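Local coordinates for protein AgaA (Rhizobium radiobacter, PDB 6HLX) that binds the opine agropinic acid as the periplasmic solute-binding component of an ABC transporter that imports it, at residues Ala96-Glu101 against Gly396-Thr402; Ala264-Ile270 against Ala341-Leu346. All coordinates share one frame; numbering follows the deposited sequence.

Interaction 1: Ala96-Glu101 against Gly396-Thr402; sequences ASFRNE and GDKLVRT. With G9Z (agropinic acid), chain E; SO4 (sulfate ion), chain U.
Ala96 O meets the end of Lys398, with CE 3.6 Å away, and a water within hydrogen-bonding distance of this carbonyl accepts from Lys398 NZ and Arg99 NE. The lysine runs straight until its last torsion (chi4 69°), where it turns NZ to that water. Ser97 O works through two more waters, one accepting from Thr402 N and the other from Thr402 OG1; Ser97 OG accepts from Gln20 N. Thr402 O, 2.7 Å from OAT of agropinic acid, accepts that ligand hydroxyl and Gln244 NE2, so this end of the contact reaches the pocket. Phe98 then takes the N-cap position of helix 99-102, just before strand 105-110. The other partner is the loop after helix 388-393, and the pair probably meets across the two lobes of the periplasmic binding protein fold, closed over its ligand. Arg99 NH1 makes a salt bridge of 3.0 Å to Asp397 OD2, which lies near the guanidinium plane although the carboxylate is turned 68° against it. Lys398 CB covers one face of this guanidinium, and Arg99 NH2 donates to a water beside a bound sulfate; Leu399 N and Val400 N donate to the sulfate directly. Asn100 OD1 accepts Lys398 N at 3.0 Å, from above the amide plane, while ND2 donates to Gly395 O. The Arg401 guanidinium lies 16° from that amide plane, its NH2 giving a hydrogen to Lys398 O at 2.9 Å. Glu101 OE1 sits 3.6 Å from Arg401 NE but well out of the guanidinium plane, a purely electrostatic pairing; NE donates to Asn391 O and NH1 to Tyr394 O.

Interaction 2: Ala264-Ile270 against Ala341-Leu346; sequences AVDRSAI and AIQSEL. With ZN (zinc ion), chain O.
Glu345 and Asp266 meet where two helices come together. Helix 333-347, which carries Glu345, is the connection of a beta-alpha-beta crossover between the parallel neighbours 322-327 and 351-356, and it packs against the short break that separates helix 255-264 from helix 267-274. The tight part is apolar. Leu346 CD2 touches both Ala264 CB, 3.9 Å away, and Val265 CG2, at 3.8 Å. Further along, Ala341 CB rests 4.0 Å from Ile270 CG1, and Ile342 CG1 lies near both Ile270 CD1 and Val265 CG1. Val265 and Ile270 also reach Phe449 of strand 446-451, while Leu346 reaches strand 351-356, so the contact is continuous with the filling between helices and sheet. Toward the outer side the contacts turn polar. Glu345 bends at chi2 (-64°), which brings OE2 back to the break, where it accepts Asp266 N at 2.8 Å (N-H...O angle 158°); the amide comes in on the anti side, tilted 28° out of the carboxylate plane. OE1 forms a salt bridge with Lys348 NZ, and the two partners together probably fix the turn of the carboxylate. A water bridges Ala264 O and Glu345 O, joining the backbones where no direct hydrogen bond does. The side chain of Asp266 leads away from helix 333-347 toward partly exposed surface. There its OD2 caps helix 267-274, accepting Ala269 N with its anti lone pair and Ser268 N more weakly. Its other oxygen, OD1, holds a zinc ion at 1.9 Å, and a water on that zinc donates back to Asp266 OD2 at 3.0 Å.

How the interactions relate
Interaction 2 is nested in sequence inside the long loop that interaction 1 closes, yet the two never touch: their centres are 30 Å apart and their nearest atoms about 15 Å. Only interaction 1 reaches agropinic acid, through Thr402, whereas in interaction 2 the side chain of Ile270 stays about 11 Å from the ligand. Gln244, the neighbour of Thr402 in the pocket, belongs to strand 240-245, in the same six-stranded sheet that interaction 2 packs against, so both contacts involve that lobe: interaction 1 probably joins it to the other across the cleft, while interaction 2 lies inside it, beside surface zinc.

Interaction 1: Ala96-Glu101 against Gly396-Thr402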
loop_
_atom_site.group_PDB
_atom_site.type_symbol
_atom_site.label_atom_id
_atom_site.label_comp_id
_atom_site.label_asym_id
_atom_site.label_seq_id
_atom_site.Cartn_x
_atom_site.Cartn_y
_atom_site.Cartn_z
ATOM N N ALA A 96 9.845 -7.556 8.337
ATOM C CA ALA A 96 9.256 -6.236 8.080
ATOM C C ALA A 96 9.261 -5.932 6.595
ATOM O O ALA A 96 10.320 -5.988 5.945
ATOM C CB ALA A 96 10.017 -5.157 8.832
ATOM N N SER A 97 8.079 -5.589 6.055
ATOM C CA SER A 97 7.949 -5.300 4.622
ATOM C C SER A 97 8.693 -4.040 4.166
ATOM O O SER A 97 9.043 -3.958 2.975
ATOM C CB SER A 97 6.475 -5.190 4.235
ATOM O OG SER A 97 5.787 -6.382 4.592
ATOM N N PHE A 98 8.864 -3.036 5.076
ATOM C CA PHE A 98 9.484 -1.764 4.715
ATOM C C PHE A 98 10.836 -1.573 5.352
ATOM O O PHE A 98 11.291 -0.434 5.518
ATOM C CB PHE A 98 8.534 -0.592 4.999
ATOM C CG PHE A 98 7.302 -0.656 4.123
ATOM C CD1 PHE A 98 7.342 -0.199 2.803
ATOM C CD2 PHE A 98 6.116 -1.213 4.601
ATOM C CE1 PHE A 98 6.214 -0.282 1.979
ATOM C CE2 PHE A 98 4.986 -1.308 3.776
ATOM C CZ PHE A 98 5.050 -0.858 2.462
ATOM N N ARG A 99 11.504 -2.685 5.664
ATOM C CA ARG A 99 12.850 -2.611 6.255
ATOM C C ARG A 99 13.809 -1.774 5.355
ATOM O O ARG A 99 14.589 -0.976 5.868
ATOM C CB ARG A 99 13.429 -4.034 6.439
ATOM C CG ARG A 99 14.918 -4.033 6.812
ATOM C CD ARG A 99 15.393 -5.372 7.320
ATOM N NE ARG A 99 15.189 -6.461 6.357
ATOM C CZ ARG A 99 16.089 -6.857 5.452
ATOM N NH1 ARG A 99 17.254 -6.230 5.344
ATOM N NH2 ARG A 99 15.831 -7.889 4.656
ATOM N N ASN A 100 13.751 -1.958 4.033
ATOM C CA ASN A 100 14.681 -1.233 3.145
ATOM C C ASN A 100 14.571 0.289 3.316
ATOM O O ASN A 100 15.590 0.997 3.334
ATOM C CB ASN A 100 14.413 -1.586 1.679
ATOM C CG ASN A 100 15.664 -1.840 0.871
ATOM O OD1 ASN A 100 16.631 -2.435 1.357
ATOM N ND2 ASN A 100 15.665 -1.417 -0.400
ATOM N N GLU A 101 13.325 0.771 3.434
ATOM C CA GLU A 101 13.024 2.210 3.495
ATOM C C GLU A 101 13.363 2.829 4.837
ATOM O O GLU A 101 13.691 4.016 4.897
ATOM C CB GLU A 101 11.568 2.464 3.080
ATOM C CG GLU A 101 11.283 2.057 1.631
ATOM C CD GLU A 101 11.191 0.567 1.342
ATOM O OE1 GLU A 101 11.402 0.154 0.180
ATOM O OE2 GLU A 101 10.941 -0.197 2.298
ATOM N N GLY A 396 19.511 -1.873 -2.815
ATOM C CA GLY A 396 19.653 -1.976 -1.363
ATOM C C GLY A 396 19.763 -3.400 -0.847
ATOM O O GLY A 396 19.969 -4.342 -1.625
ATOM N N ASP A 397 19.633 -3.573 0.480
ATOM C CA ASP A 397 19.794 -4.902 1.093
ATOM C C ASP A 397 18.611 -5.822 0.876
ATOM O O ASP A 397 18.795 -7.033 0.762
ATOM C CB ASP A 397 20.085 -4.794 2.597
ATOM C CG ASP A 397 20.614 -6.097 3.179
ATOM O OD1 ASP A 397 21.816 -6.397 2.969
ATOM O OD2 ASP A 397 19.820 -6.829 3.829
ATOM N N LYS A 398 17.401 -5.269 0.864
ATOM C CA LYS A 398 16.181 -6.080 0.719
ATOM C C LYS A 398 15.700 -5.971 -0.733
ATOM O O LYS A 398 15.084 -4.969 -1.117
ATOM C CB LYS A 398 15.126 -5.601 1.738
ATOM C CG LYS A 398 13.932 -6.564 1.821
ATOM C CD LYS A 398 12.845 -6.081 2.782
ATOM C CE LYS A 398 11.588 -6.935 2.701
ATOM N NZ LYS A 398 11.812 -8.304 3.231
ATOM N N LEU A 399 16.081 -6.961 -1.549
ATOM C CA LEU A 399 15.816 -6.924 -2.999
ATOM C C LEU A 399 14.493 -7.530 -3.429
ATOM O O LEU A 399 14.157 -7.463 -4.609
ATOM C CB LEU A 399 16.979 -7.569 -3.781
ATOM C CG LEU A 399 18.296 -6.765 -3.766
ATOM C CD1 LEU A 399 19.458 -7.574 -4.389
ATOM C CD2 LEU A 399 18.119 -5.411 -4.482
ATOM N N VAL A 400 13.740 -8.102 -2.490
ATOM C CA VAL A 400 12.414 -8.669 -2.773
ATOM C C VAL A 400 11.455 -7.927 -1.855
ATOM O O VAL A 400 11.505 -8.094 -0.647
ATOM C CB VAL A 400 12.345 -10.207 -2.597
ATOM C CG1 VAL A 400 10.913 -10.711 -2.799
ATOM C CG2 VAL A 400 13.312 -10.904 -3.569
ATOM N N ARG A 401 10.643 -7.056 -2.432
ATOM C CA ARG A 401 9.718 -6.219 -1.662
ATOM C C ARG A 401 8.298 -6.339 -2.206
ATOM O O ARG A 401 8.096 -6.845 -3.310
ATOM C CB ARG A 401 10.191 -4.745 -1.661
ATOM C CG ARG A 401 11.649 -4.585 -1.194
ATOM C CD ARG A 401 12.100 -3.136 -1.039
ATOM N NE ARG A 401 12.055 -2.371 -2.285
ATOM C CZ ARG A 401 13.096 -2.190 -3.100
ATOM N NH1 ARG A 401 12.980 -1.414 -4.169
ATOM N NH2 ARG A 401 14.258 -2.794 -2.854
ATOM N N THR A 402 7.314 -5.800 -1.470
ATOM C CA THR A 402 5.925 -5.901 -1.927
ATOM C C THR A 402 5.653 -5.165 -3.257
ATOM O O THR A 402 4.774 -5.600 -3.992
ATOM C CB THR A 402 4.959 -5.344 -0.839
ATOM O OG1 THR A 402 5.324 -3.981 -0.546
ATOM C CG2 THR A 402 4.934 -6.211 0.433
HETATM O OAM G9Z E . -4.438 -5.710 -0.767
HETATM C CAB G9Z E . -4.753 -5.775 -1.964
HETATM C CAC G9Z E . -5.797 -6.598 -2.434
HETATM C CB G9Z E . -5.868 -6.365 -3.974
HETATM C CA G9Z E . -4.663 -5.499 -4.300
HETATM C C G9Z E . -5.044 -4.350 -5.063
HETATM O O G9Z E . -5.461 -3.326 -4.454
HETATM N N G9Z E . -4.069 -5.182 -2.960
HETATM C CAG G9Z E . -2.919 -4.221 -2.746
HETATM C CAH G9Z E . -1.588 -4.909 -3.055
HETATM O OAP G9Z E . -1.608 -5.240 -4.444
HETATM C CAI G9Z E . -0.379 -4.019 -2.752
HETATM O OAQ G9Z E . -0.592 -3.350 -1.483
HETATM C CAJ G9Z E . 0.936 -4.858 -2.617
HETATM O OAR G9Z E . 2.039 -3.980 -2.326
HETATM C CAK G9Z E . 1.287 -5.786 -3.806
HETATM O OAT G9Z E . 2.344 -6.686 -3.417
HETATM C CAL G9Z E . 1.644 -5.007 -5.081
HETATM O OAS G9Z E . 1.827 -5.924 -6.182
HETATM O OXT G9Z E . -4.978 -4.428 -6.320
HETATM S S SO4 U . 16.170 -10.332 -0.169
HETATM O O1 SO4 U . 15.906 -11.691 -0.726
HETATM O O2 SO4 U . 14.917 -9.590 -0.076
HETATM O O3 SO4 U . 16.729 -10.480 1.180
HETATM O O4 SO4 U . 17.140 -9.664 -1.030
HETATM O O HOH W 1 12.590 -7.570 6.217
HETATM O O HOH W 2 7.767 -2.949 0.311
HETATM O O HOH W 3 8.355 -5.920 1.275
HETATM O O HOH W 4 17.815 -8.717 2.887
#

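Interaction 2: Ala264-Ile270 against Ala341-Leu346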
loop_
_atom_site.group_PDB
_atom_site.type_symbol
_atom_site.label_atom_id
_atom_site.label_comp_id
_atom_site.label_asym_id
_atom_site.label_seq_id
_atom_site.Cartn_x
_atom_site.Cartn_y
_atom_site.Cartn_z
ATOM N N ALA A 264 3.165 -4.111 -26.162
ATOM C CA ALA A 264 2.229 -5.146 -26.611
ATOM C C ALA A 264 0.869 -5.135 -25.945
ATOM O O ALA A 264 -0.083 -5.691 -26.499
ATOM C CB ALA A 264 2.851 -6.526 -26.440
ATOM N N VAL A 265 0.777 -4.605 -24.725
ATOM C CA VAL A 265 -0.491 -4.679 -24.003
ATOM C C VAL A 265 -1.379 -3.485 -24.299
ATOM O O VAL A 265 -1.041 -2.370 -23.919
ATOM C CB VAL A 265 -0.289 -4.912 -22.484
ATOM C CG1 VAL A 265 -1.640 -5.011 -21.760
ATOM C CG2 VAL A 265 0.540 -6.164 -22.220
ATOM N N ASP A 266 -2.533 -3.725 -24.956
ATOM C CA ASP A 266 -3.477 -2.660 -25.214
ATOM C C ASP A 266 -4.129 -2.267 -23.880
ATOM O O ASP A 266 -4.727 -3.106 -23.196
ATOM C CB ASP A 266 -4.562 -3.063 -26.205
ATOM C CG ASP A 266 -5.310 -1.833 -26.633
ATOM O OD1 ASP A 266 -4.859 -1.169 -27.609
ATOM O OD2 ASP A 266 -6.308 -1.490 -25.968
ATOM N N ARG A 267 -3.995 -0.998 -23.516
ATOM C CA ARG A 267 -4.491 -0.527 -22.220
ATOM C C ARG A 267 -6.010 -0.433 -22.151
ATOM O O ARG A 267 -6.582 -0.661 -21.073
ATOM C CB ARG A 267 -3.800 0.770 -21.838
ATOM C CG ARG A 267 -2.348 0.481 -21.489
ATOM C CD ARG A 267 -1.448 1.560 -21.951
ATOM N NE ARG A 267 -0.071 1.345 -21.502
ATOM C CZ ARG A 267 0.884 0.761 -22.219
ATOM N NH1 ARG A 267 0.610 0.239 -23.405
ATOM N NH2 ARG A 267 2.111 0.655 -21.734
ATOM N N SER A 268 -6.679 -0.181 -23.294
ATOM C CA SER A 268 -8.146 -0.169 -23.303
ATOM C C SER A 268 -8.705 -1.564 -23.073
ATOM O O SER A 268 -9.800 -1.675 -22.552
ATOM C CB SER A 268 -8.684 0.402 -24.612
ATOM O OG SER A 268 -8.262 1.747 -24.754
ATOM N N ALA A 269 -7.968 -2.636 -23.464
ATOM C CA ALA A 269 -8.431 -4.014 -23.235
ATOM C C ALA A 269 -8.528 -4.258 -21.735
ATOM O O ALA A 269 -9.504 -4.843 -21.282
ATOM C CB ALA A 269 -7.486 -5.025 -23.877
ATOM N N ILE A 270 -7.557 -3.752 -20.953
ATOM C CA ILE A 270 -7.612 -3.900 -19.491
ATOM C C ILE A 270 -8.764 -3.065 -18.905
ATOM O O ILE A 270 -9.580 -3.597 -18.155
ATOM C CB ILE A 270 -6.250 -3.581 -18.815
ATOM C CG1 ILE A 270 -5.173 -4.613 -19.251
ATOM C CG2 ILE A 270 -6.419 -3.561 -17.271
ATOM C CD1 ILE A 270 -3.769 -4.233 -18.871
ATOM N N ALA A 341 -6.496 -10.504 -19.688
ATOM C CA ALA A 341 -6.211 -9.560 -20.780
ATOM C C ALA A 341 -4.721 -9.577 -21.138
ATOM O O ALA A 341 -4.384 -9.651 -22.325
ATOM C CB ALA A 341 -6.653 -8.155 -20.391
ATOM N N ILE A 342 -3.830 -9.584 -20.119
ATOM C CA ILE A 342 -2.377 -9.632 -20.358
ATOM C C ILE A 342 -1.996 -10.916 -21.112
ATOM O O ILE A 342 -1.228 -10.862 -22.073
ATOM C CB ILE A 342 -1.581 -9.432 -19.035
ATOM C CG1 ILE A 342 -1.773 -7.976 -18.537
ATOM C CG2 ILE A 342 -0.065 -9.774 -19.213
ATOM C CD1 ILE A 342 -1.320 -7.707 -17.114
ATOM N N GLN A 343 -2.581 -12.055 -20.697
ATOM C CA GLN A 343 -2.339 -13.356 -21.314
ATOM C C GLN A 343 -2.701 -13.322 -22.799
ATOM O O GLN A 343 -1.906 -13.775 -23.620
ATOM C CB GLN A 343 -3.163 -14.431 -20.588
ATOM C CG GLN A 343 -3.027 -15.829 -21.189
ATOM C CD GLN A 343 -3.986 -16.777 -20.533
ATOM O OE1 GLN A 343 -5.196 -16.520 -20.451
ATOM N NE2 GLN A 343 -3.465 -17.892 -20.058
ATOM N N SER A 344 -3.894 -12.800 -23.142
ATOM C CA SER A 344 -4.321 -12.758 -24.545
ATOM C C SER A 344 -3.512 -11.754 -25.364
ATOM O O SER A 344 -3.153 -12.053 -26.504
ATOM C CB SER A 344 -5.823 -12.532 -24.671
ATOM O OG SER A 344 -6.227 -11.383 -23.954
ATOM N N GLU A 345 -3.158 -10.601 -24.760
ATOM C CA GLU A 345 -2.335 -9.593 -25.446
ATOM C C GLU A 345 -0.934 -10.109 -25.763
ATOM O O GLU A 345 -0.438 -9.883 -26.866
ATOM C CB GLU A 345 -2.234 -8.294 -24.624
ATOM C CG GLU A 345 -3.529 -7.499 -24.529
ATOM C CD GLU A 345 -4.011 -6.979 -25.864
ATOM O OE1 GLU A 345 -4.925 -7.600 -26.452
ATOM O OE2 GLU A 345 -3.441 -5.975 -26.345
ATOM N N LEU A 346 -0.295 -10.798 -24.809
ATOM C CA LEU A 346 1.077 -11.279 -24.993
ATOM C C LEU A 346 1.184 -12.487 -25.908
ATOM O O LEU A 346 2.229 -12.666 -26.542
ATOM C CB LEU A 346 1.775 -11.526 -23.658
ATOM C CG LEU A 346 1.980 -10.279 -22.771
ATOM C CD1 LEU A 346 2.832 -10.629 -21.560
ATOM C CD2 LEU A 346 2.612 -9.093 -23.560
HETATM ZN ZN ZN O . -5.838 0.450 -27.783
HETATM O O HOH W 5 -0.436 -7.639 -28.296
HETATM O O HOH W 6 -7.784 0.302 -27.836
#